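Local coordinates for extracellular solute-binding protein, family 5 (Chelativorans sp., PDB 6WM6) that binds EDTA in the bacterial periplasm and probably passes it to an ABC transporter for uptake, at residues E34-V39 with Q299-A304; P413-A418 with Y528-A533; Y136-K139 with R144-P147. All coordinates share one frame; numbering follows the deposited sequence.

Interaction 1 (E34-V39 with Q299-A304); sequences ELITTV and QMNPSA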
loop_
_atom_site.group_PDB
_atom_site.type_symbol
_atom_site.label_atom_id
_atom_site.label_comp_id
_atom_site.label_asym_id
_atom_site.label_seq_id
_atom_site.Cartn_x
_atom_site.Cartn_y
_atom_site.Cartn_z
ATOM N N GLU A 34 -0.446 -4.995 25.568
ATOM C CA GLU A 34 -0.538 -5.370 24.178
ATOM C C GLU A 34 0.495 -4.631 23.351
ATOM O O GLU A 34 0.769 -3.454 23.611
ATOM C CB GLU A 34 -1.930 -5.024 23.632
ATOM C CG GLU A 34 -3.012 -5.864 24.239
ATOM C CD GLU A 34 -4.394 -5.466 23.757
ATOM O OE1 GLU A 34 -4.644 -4.244 23.613
ATOM O OE2 GLU A 34 -5.206 -6.373 23.521
ATOM N N LEU A 35 1.130 -5.339 22.450
ATOM C CA LEU A 35 2.020 -4.793 21.437
ATOM C C LEU A 35 1.252 -4.712 20.130
ATOM O O LEU A 35 0.183 -5.302 19.993
ATOM C CB LEU A 35 3.244 -5.678 21.232
ATOM C CG LEU A 35 4.377 -5.608 22.276
ATOM C CD1 LEU A 35 3.878 -5.771 23.678
ATOM C CD2 LEU A 35 5.411 -6.683 21.920
ATOM N N ILE A 36 1.821 -4.024 19.139
ATOM C CA ILE A 36 1.107 -3.903 17.861
ATOM C C ILE A 36 0.835 -5.260 17.248
ATOM O O ILE A 36 -0.158 -5.442 16.555
ATOM C CB ILE A 36 1.902 -2.949 16.936
ATOM C CG1 ILE A 36 1.018 -2.507 15.760
ATOM C CG2 ILE A 36 3.183 -3.585 16.431
ATOM C CD1 ILE A 36 -0.074 -1.618 16.106
ATOM N N THR A 37 1.674 -6.248 17.533
ATOM C CA THR A 37 1.520 -7.587 17.000
ATOM C C THR A 37 0.623 -8.483 17.850
ATOM O O THR A 37 0.270 -9.590 17.378
ATOM C CB THR A 37 2.912 -8.243 16.923
ATOM O OG1 THR A 37 3.518 -8.129 18.203
ATOM C CG2 THR A 37 3.774 -7.568 15.863
ATOM N N THR A 38 0.221 -8.063 19.050
ATOM C CA THR A 38 -0.581 -8.895 19.944
ATOM C C THR A 38 -1.888 -8.234 20.386
ATOM O O THR A 38 -2.612 -8.830 21.206
ATOM C CB THR A 38 0.213 -9.336 21.186
ATOM O OG1 THR A 38 0.607 -8.180 21.920
ATOM C CG2 THR A 38 1.436 -10.140 20.780
ATOM N N VAL A 39 -2.238 -7.061 19.848
ATOM C CA VAL A 39 -3.508 -6.413 20.202
ATOM C C VAL A 39 -4.648 -7.416 19.977
ATOM O O VAL A 39 -4.687 -8.130 18.980
ATOM C CB VAL A 39 -3.696 -5.171 19.304
ATOM C CG1 VAL A 39 -5.106 -4.548 19.543
ATOM C CG2 VAL A 39 -2.627 -4.091 19.580
ATOM N N GLN A 299 -9.363 0.353 16.632
ATOM C CA GLN A 299 -7.903 0.453 16.632
ATOM C C GLN A 299 -7.530 1.406 15.505
ATOM O O GLN A 299 -8.113 1.354 14.414
ATOM C CB GLN A 299 -7.257 -0.892 16.379
ATOM C CG GLN A 299 -7.532 -1.952 17.434
ATOM C CD GLN A 299 -7.111 -3.326 16.993
ATOM O OE1 GLN A 299 -6.101 -3.501 16.318
ATOM N NE2 GLN A 299 -7.889 -4.352 17.364
ATOM N N MET A 300 -6.553 2.289 15.749
ATOM C CA MET A 300 -6.060 3.215 14.758
ATOM C C MET A 300 -4.549 3.344 14.896
ATOM O O MET A 300 -4.046 3.448 16.021
ATOM C CB MET A 300 -6.667 4.598 14.972
ATOM C CG MET A 300 -8.168 4.631 14.851
ATOM S SD MET A 300 -8.852 6.277 15.057
ATOM C CE MET A 300 -8.124 7.135 13.699
ATOM N N ASN A 301 -3.849 3.375 13.763
ATOM C CA ASN A 301 -2.393 3.437 13.747
ATOM C C ASN A 301 -1.943 4.249 12.537
ATOM O O ASN A 301 -2.693 4.402 11.561
ATOM C CB ASN A 301 -1.785 2.028 13.669
ATOM C CG ASN A 301 -2.084 1.206 14.883
ATOM O OD1 ASN A 301 -1.531 1.413 15.962
ATOM N ND2 ASN A 301 -2.999 0.261 14.722
ATOM N N PRO A 302 -0.695 4.722 12.525
ATOM C CA PRO A 302 -0.176 5.319 11.288
ATOM C C PRO A 302 -0.066 4.283 10.180
ATOM O O PRO A 302 0.538 3.224 10.364
ATOM C CB PRO A 302 1.212 5.866 11.690
ATOM C CG PRO A 302 1.187 5.929 13.163
ATOM C CD PRO A 302 0.225 4.880 13.671
ATOM N N SER A 303 -0.653 4.587 9.027
ATOM C CA SER A 303 -0.691 3.720 7.851
ATOM C C SER A 303 0.649 3.754 7.117
ATOM O O SER A 303 1.451 4.683 7.261
ATOM C CB SER A 303 -1.744 4.315 6.855
ATOM O OG SER A 303 -1.947 3.525 5.701
ATOM N N ALA A 304 0.883 2.731 6.302
ATOM C CA ALA A 304 1.927 2.791 5.295
ATOM C C ALA A 304 1.579 3.784 4.190
ATOM O O ALA A 304 2.467 4.123 3.381
ATOM C CB ALA A 304 2.150 1.405 4.679
#
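Val39 and Ile36 each press a methyl group onto an amide of the facing segment, Val39 on Gln299 and Ile36 on Asn301. The side chain of Gln299 slides past Val39 in the opposite direction. Its CB leads toward the loop without touching it. Gln299 CG is 4.1 Å from Val39 CG1. Gln299 CD, OE1 and NE2 each lie 3.5 Å from Val39 CG1. The methyl therefore sits over the flat of the amide and not against one end. Val39 reaches it because CG1 stands opposite the backbone N (chi1 174°). The polar atoms look elsewhere. OE1 accepts a hydrogen bond from Asp545 N, and NE2 bonds to Tyr536 OH and Leu543 O. These bonds fix the rotation of the amide, so one face is presented to valine. Replacing Gln299 by an alanine would probably leave Val39 CG1 without the amide it rests on, and Tyr536 OH, Leu543 O and Asp545 N without this partner.

Ile36 and Asn301 approach from opposite directions. Ile36 CD1 stands 3.4 Å from Asn301 OD1, above the amide plane and displaced from CG toward the oxygen. Asn301 ND2 is bonded to Asp545 OD2, which steadies this second amide. Ile36 and Thr37 are the inner residues of a type I beta turn. It is closed by Thr38 N to Leu35 O (2.9 Å), and Leu35 N returns a bond to Thr38 OG1 (2.9 Å, 163°).

The turn precedes strand 49-54, an outermost strand of a four-stranded mixed sheet. Gln299 ends strand 296-299, which pairs antiparallel with strand 524-537 in the large mixed sheet. The contact thus lays the N-terminal loop against that sheet at the protein surface.

Interaction 2 (P413-A418 with Y528-A533); sequences PGYPAA and YQLPTA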
loop_
_atom_site.group_PDB
_atom_site.type_symbol
_atom_site.label_atom_id
_atom_site.label_comp_id
_atom_site.label_asym_id
_atom_site.label_seq_id
_atom_site.Cartn_x
_atom_site.Cartn_y
_atom_site.Cartn_z
ATOM N N PRO A 413 -11.317 11.959 -4.863
ATOM C CA PRO A 413 -12.361 11.997 -3.833
ATOM C C PRO A 413 -12.168 10.905 -2.790
ATOM O O PRO A 413 -11.398 9.960 -2.971
ATOM C CB PRO A 413 -13.650 11.769 -4.630
ATOM C CG PRO A 413 -13.220 10.982 -5.821
ATOM C CD PRO A 413 -11.798 11.414 -6.144
ATOM N N GLY A 414 -12.847 11.089 -1.661
ATOM C CA GLY A 414 -12.876 10.108 -0.598
ATOM C C GLY A 414 -11.921 10.339 0.550
ATOM O O GLY A 414 -11.831 9.477 1.436
ATOM N N TYR A 415 -11.213 11.468 0.578
ATOM C CA TYR A 415 -10.226 11.771 1.617
ATOM C C TYR A 415 -10.476 13.187 2.105
ATOM O O TYR A 415 -9.899 14.151 1.582
ATOM C CB TYR A 415 -8.807 11.564 1.095
ATOM C CG TYR A 415 -8.584 10.116 0.747
ATOM C CD1 TYR A 415 -8.144 9.216 1.714
ATOM C CD2 TYR A 415 -8.891 9.629 -0.510
ATOM C CE1 TYR A 415 -7.981 7.885 1.423
ATOM C CE2 TYR A 415 -8.733 8.289 -0.810
ATOM C CZ TYR A 415 -8.273 7.428 0.165
ATOM O OH TYR A 415 -8.109 6.086 -0.123
ATOM N N PRO A 416 -11.334 13.351 3.114
ATOM C CA PRO A 416 -11.624 14.709 3.618
ATOM C C PRO A 416 -10.380 15.483 4.013
ATOM O O PRO A 416 -10.322 16.705 3.833
ATOM C CB PRO A 416 -12.554 14.450 4.812
ATOM C CG PRO A 416 -13.155 13.109 4.557
ATOM C CD PRO A 416 -12.140 12.314 3.794
ATOM N N ALA A 417 -9.375 14.807 4.563
ATOM C CA ALA A 417 -8.151 15.509 4.935
ATOM C C ALA A 417 -7.499 16.167 3.726
ATOM O O ALA A 417 -6.950 17.270 3.830
ATOM C CB ALA A 417 -7.176 14.548 5.615
ATOM N N ALA A 418 -7.549 15.514 2.566
ATOM C CA ALA A 418 -6.950 16.103 1.368
ATOM C C ALA A 418 -7.694 17.361 0.937
ATOM O O ALA A 418 -7.074 18.354 0.530
ATOM C CB ALA A 418 -6.912 15.083 0.231
ATOM N N TYR A 528 2.174 13.637 5.790
ATOM C CA TYR A 528 2.134 12.750 6.957
ATOM C C TYR A 528 1.333 11.514 6.579
ATOM O O TYR A 528 0.597 11.486 5.587
ATOM C CB TYR A 528 1.582 13.443 8.202
ATOM C CG TYR A 528 0.170 13.953 8.133
ATOM C CD1 TYR A 528 -0.906 13.076 8.065
ATOM C CD2 TYR A 528 -0.120 15.330 8.159
ATOM C CE1 TYR A 528 -2.225 13.519 8.016
ATOM C CE2 TYR A 528 -1.428 15.771 8.096
ATOM C CZ TYR A 528 -2.461 14.876 8.024
ATOM O OH TYR A 528 -3.791 15.282 7.972
ATOM N N GLN A 529 1.468 10.485 7.414
ATOM C CA GLN A 529 0.794 9.207 7.197
ATOM C C GLN A 529 -0.697 9.290 7.471
ATOM O O GLN A 529 -1.152 9.924 8.429
ATOM C CB GLN A 529 1.414 8.168 8.133
ATOM C CG GLN A 529 2.818 7.704 7.735
ATOM C CD GLN A 529 3.511 7.078 8.901
ATOM O OE1 GLN A 529 4.106 7.769 9.727
ATOM N NE2 GLN A 529 3.485 5.758 8.951
ATOM N N LEU A 530 -1.480 8.599 6.646
ATOM C CA LEU A 530 -2.896 8.473 6.904
ATOM C C LEU A 530 -3.129 7.640 8.155
ATOM O O LEU A 530 -2.404 6.684 8.411
ATOM C CB LEU A 530 -3.613 7.791 5.738
ATOM C CG LEU A 530 -3.894 8.641 4.497
ATOM C CD1 LEU A 530 -2.654 9.074 3.766
ATOM C CD2 LEU A 530 -4.800 7.848 3.547
ATOM N N PRO A 531 -4.167 7.934 8.919
ATOM C CA PRO A 531 -4.561 7.019 9.997
ATOM C C PRO A 531 -5.377 5.866 9.456
ATOM O O PRO A 531 -6.249 6.037 8.610
ATOM C CB PRO A 531 -5.418 7.908 10.909
ATOM C CG PRO A 531 -6.034 8.910 9.966
ATOM C CD PRO A 531 -4.981 9.176 8.896
ATOM N N THR A 532 -5.112 4.689 9.961
ATOM C CA THR A 532 -6.019 3.584 9.743
ATOM C C THR A 532 -7.193 3.678 10.726
ATOM O O THR A 532 -7.156 4.402 11.724
ATOM C CB THR A 532 -5.331 2.244 9.983
ATOM O OG1 THR A 532 -5.034 2.154 11.386
ATOM C CG2 THR A 532 -4.057 2.086 9.185
ATOM N N ALA A 533 -8.250 2.925 10.445
ATOM C CA ALA A 533 -9.352 2.814 11.397
ATOM C C ALA A 533 -9.997 1.447 11.222
ATOM O O ALA A 533 -10.725 1.215 10.252
ATOM C CB ALA A 533 -10.371 3.931 11.183
#
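Tyr415 and Leu530 both turn their side chains opposite their own carbonyl carbons, beside the backbone N (chi1 -64° and -78°). These torsions carry the two groups toward each other, and the side chains cross at about a right angle. Leu530 CD2 does the touching. Leu530 CD2 lies 3.8 Å from Tyr415 CE1 and 4.1 Å from Tyr415 CD1, so it meets the ring obliquely, near these two atoms. The contact is apolar.

A second, looser touch lies beside it. Tyr528 holds CG between its backbone N and carbonyl carbon (chi1 62°), and the long ring then runs back toward the helix. Tyr528 OH ends 4.2 Å from Ala417 CB. This is van der Waals packing; the hydroxyl itself is hydrogen-bonded to Thr340 OG1. The hydroxyl of Tyr415 is likewise engaged, with Gln278 OE1. Both rings are therefore anchored at their far ends, which limits how far they can shift against the aliphatic groups.

Tyr415 also stands at the N-cap position. Its carbonyl O takes a weak bond from Ala418 N as the first turn winds up. Its side chain is about 6 Å from a bound sulfate, probably from the crystallisation liquor.

Helix 416-429 follows strand 407-410, a member of the large mixed sheet that also includes strand 524-537. The helix is the connection of a beta-alpha-beta crossover between parallel strands 407-410 and 436-439. The contact sets the start of this helix against strand 524-537. Strand 305-311 runs alongside that strand, and its Tyr307 touches Tyr415, Ala417 and Leu530.

Interaction 3 (Y136-K139 with R144-P147); sequences YFWK and RDCP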
loop_
_atom_site.group_PDB
_atom_site.type_symbol
_atom_site.label_atom_id
_atom_site.label_comp_id
_atom_site.label_asym_id
_atom_site.label_seq_id
_atom_site.Cartn_x
_atom_site.Cartn_y
_atom_site.Cartn_z
ATOM N N TYR A 136 5.079 -21.567 -11.884
ATOM C CA TYR A 136 4.013 -20.865 -12.592
ATOM C C TYR A 136 4.005 -19.386 -12.224
ATOM O O TYR A 136 3.984 -18.511 -13.101
ATOM C CB TYR A 136 2.650 -21.503 -12.306
ATOM C CG TYR A 136 1.490 -20.755 -12.916
ATOM C CD1 TYR A 136 1.092 -21.013 -14.220
ATOM C CD2 TYR A 136 0.805 -19.785 -12.209
ATOM C CE1 TYR A 136 0.018 -20.323 -14.794
ATOM C CE2 TYR A 136 -0.250 -19.086 -12.768
ATOM C CZ TYR A 136 -0.638 -19.358 -14.060
ATOM O OH TYR A 136 -1.687 -18.647 -14.595
ATOM N N PHE A 137 4.030 -19.076 -10.932
ATOM C CA PHE A 137 3.948 -17.673 -10.553
ATOM C C PHE A 137 5.134 -16.881 -11.079
ATOM O O PHE A 137 4.971 -15.779 -11.625
ATOM C CB PHE A 137 3.841 -17.528 -9.042
ATOM C CG PHE A 137 3.555 -16.119 -8.600
ATOM C CD1 PHE A 137 2.421 -15.467 -9.050
ATOM C CD2 PHE A 137 4.430 -15.433 -7.783
ATOM C CE1 PHE A 137 2.135 -14.179 -8.670
ATOM C CE2 PHE A 137 4.153 -14.128 -7.381
ATOM C CZ PHE A 137 3.004 -13.501 -7.826
ATOM N N TRP A 138 6.347 -17.419 -10.902
ATOM C CA TRP A 138 7.539 -16.765 -11.442
ATOM C C TRP A 138 7.421 -16.497 -12.937
ATOM O O TRP A 138 7.736 -15.392 -13.401
ATOM C CB TRP A 138 8.752 -17.650 -11.147
ATOM C CG TRP A 138 10.040 -17.290 -11.858
ATOM C CD1 TRP A 138 10.786 -16.172 -11.693
ATOM C CD2 TRP A 138 10.728 -18.106 -12.806
ATOM N NE1 TRP A 138 11.904 -16.226 -12.511
ATOM C CE2 TRP A 138 11.892 -17.413 -13.184
ATOM C CE3 TRP A 138 10.480 -19.371 -13.361
ATOM C CZ2 TRP A 138 12.800 -17.920 -14.107
ATOM C CZ3 TRP A 138 11.375 -19.875 -14.275
ATOM C CH2 TRP A 138 12.532 -19.151 -14.641
ATOM N N LYS A 139 6.926 -17.476 -13.699
ATOM C CA LYS A 139 6.782 -17.275 -15.141
ATOM C C LYS A 139 5.781 -16.172 -15.463
ATOM O O LYS A 139 5.982 -15.429 -16.426
ATOM C CB LYS A 139 6.396 -18.583 -15.840
ATOM C CG LYS A 139 7.550 -19.565 -15.914
ATOM C CD LYS A 139 7.243 -20.766 -16.797
ATOM C CE LYS A 139 8.476 -21.656 -16.895
ATOM N NZ LYS A 139 8.300 -22.802 -17.834
ATOM N N ARG A 144 9.517 -12.342 -18.940
ATOM C CA ARG A 144 10.119 -13.066 -20.059
ATOM C C ARG A 144 9.263 -14.218 -20.560
ATOM O O ARG A 144 8.969 -14.291 -21.758
ATOM C CB ARG A 144 11.501 -13.600 -19.658
ATOM C CG ARG A 144 12.506 -12.516 -19.357
ATOM C CD ARG A 144 13.879 -13.095 -19.053
ATOM N NE ARG A 144 13.859 -14.002 -17.904
ATOM C CZ ARG A 144 14.017 -13.615 -16.636
ATOM N NH1 ARG A 144 14.172 -12.332 -16.344
ATOM N NH2 ARG A 144 13.992 -14.518 -15.677
ATOM N N ASP A 145 8.841 -15.122 -19.677
ATOM C CA ASP A 145 8.130 -16.320 -20.109
ATOM C C ASP A 145 6.669 -16.072 -20.474
ATOM O O ASP A 145 6.071 -16.919 -21.147
ATOM C CB ASP A 145 8.235 -17.395 -19.015
ATOM C CG ASP A 145 9.627 -18.003 -18.925
ATOM O OD1 ASP A 145 10.018 -18.724 -19.868
ATOM O OD2 ASP A 145 10.345 -17.761 -17.934
ATOM N N CYS A 146 6.087 -14.946 -20.072
ATOM C CA CYS A 146 4.689 -14.618 -20.376
ATOM C C CYS A 146 4.579 -13.119 -20.609
ATOM O O CYS A 146 4.013 -12.386 -19.791
ATOM C CB CYS A 146 3.753 -15.045 -19.237
ATOM S SG CYS A 146 1.979 -14.574 -19.497
ATOM N N PRO A 147 5.093 -12.624 -21.736
ATOM C CA PRO A 147 5.056 -11.168 -21.965
ATOM C C PRO A 147 3.647 -10.601 -22.034
ATOM O O PRO A 147 3.473 -9.387 -21.883
ATOM C CB PRO A 147 5.803 -10.989 -23.298
ATOM C CG PRO A 147 6.471 -12.310 -23.572
ATOM C CD PRO A 147 5.645 -13.356 -22.891
HETATM O O HOH W 1 6.639 -13.248 -17.956
HETATM O O HOH W 2 8.123 -20.881 -20.642
#
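Trp138 and Lys139, near the C-terminal end of helix 131-141, pack against Arg144, Asp145 and Cys146 in a local helix-to-loop contact. The chain leaves the helix and folds back on its last turns, far from the centre of the protein. Lys139 and Asp145 meet through their aliphatic parts, with Lys139 CG 3.8 Å from Asp145 CB. The lysine chain is extended and passes across the aspartate. Lys139 NZ stays 4.9 Å from Asp145 OD1, so the opposite charges are near but not in contact. Water 2 lies between them. Water 2 donates to Asp145 OD1 at 3.0 Å and takes only a weak bond from Lys139 NZ. The other oxygen, OD2, is bonded to Asn142 ND2 and also sits over one face of the Trp138 ring, toward its rim.

A disulfide, Cys146 to Cys149, joins the two cysteines of a Cys-X-X-Cys sequence in the loop after the helix. Water 1 ties this loop to the helix. Water 1 donates to Lys139 O at 2.7 Å and accepts from Cys146 N at 2.8 Å, so a carbonyl near the helix end is satisfied through solvent. Cys146 CB rests 3.6 Å from Lys139 O.

Arg144 bends at its third torsion (chi3 -59°), which swings the guanidinium back to the tryptophan. Trp138 CZ2 lies at the guanidinium edge, 3.9 Å from Arg144 NH2, with the two planes 61° apart. Both Trp138 NE1 and Arg144 NH2 donate to Ile160 O, at the start of strand 160-165. Arg144 NH1 holds Asp158 O.

From the N terminus, interaction 1 opens at residues 34-39 and closes only at 299-304. Interaction 3 opens and closes inside that long loop, bending the chain back after helix 131-141. Its centre is about 36 Å from the centres of the other two, on the opposite side of the chain's centre. Interaction 2 follows in series, joining 413-418 to 528-533 near the C-terminal end. No two contacts cross. Interactions 1 and 2 adjoin through their later segments. Ser303 N lies 2.8 Å from Leu530 O, probably hydrogen-bonded. The N-terminal loop is thus connected to helix 416-429 through 299-304 and strand 524-537, while interaction 3 stays local.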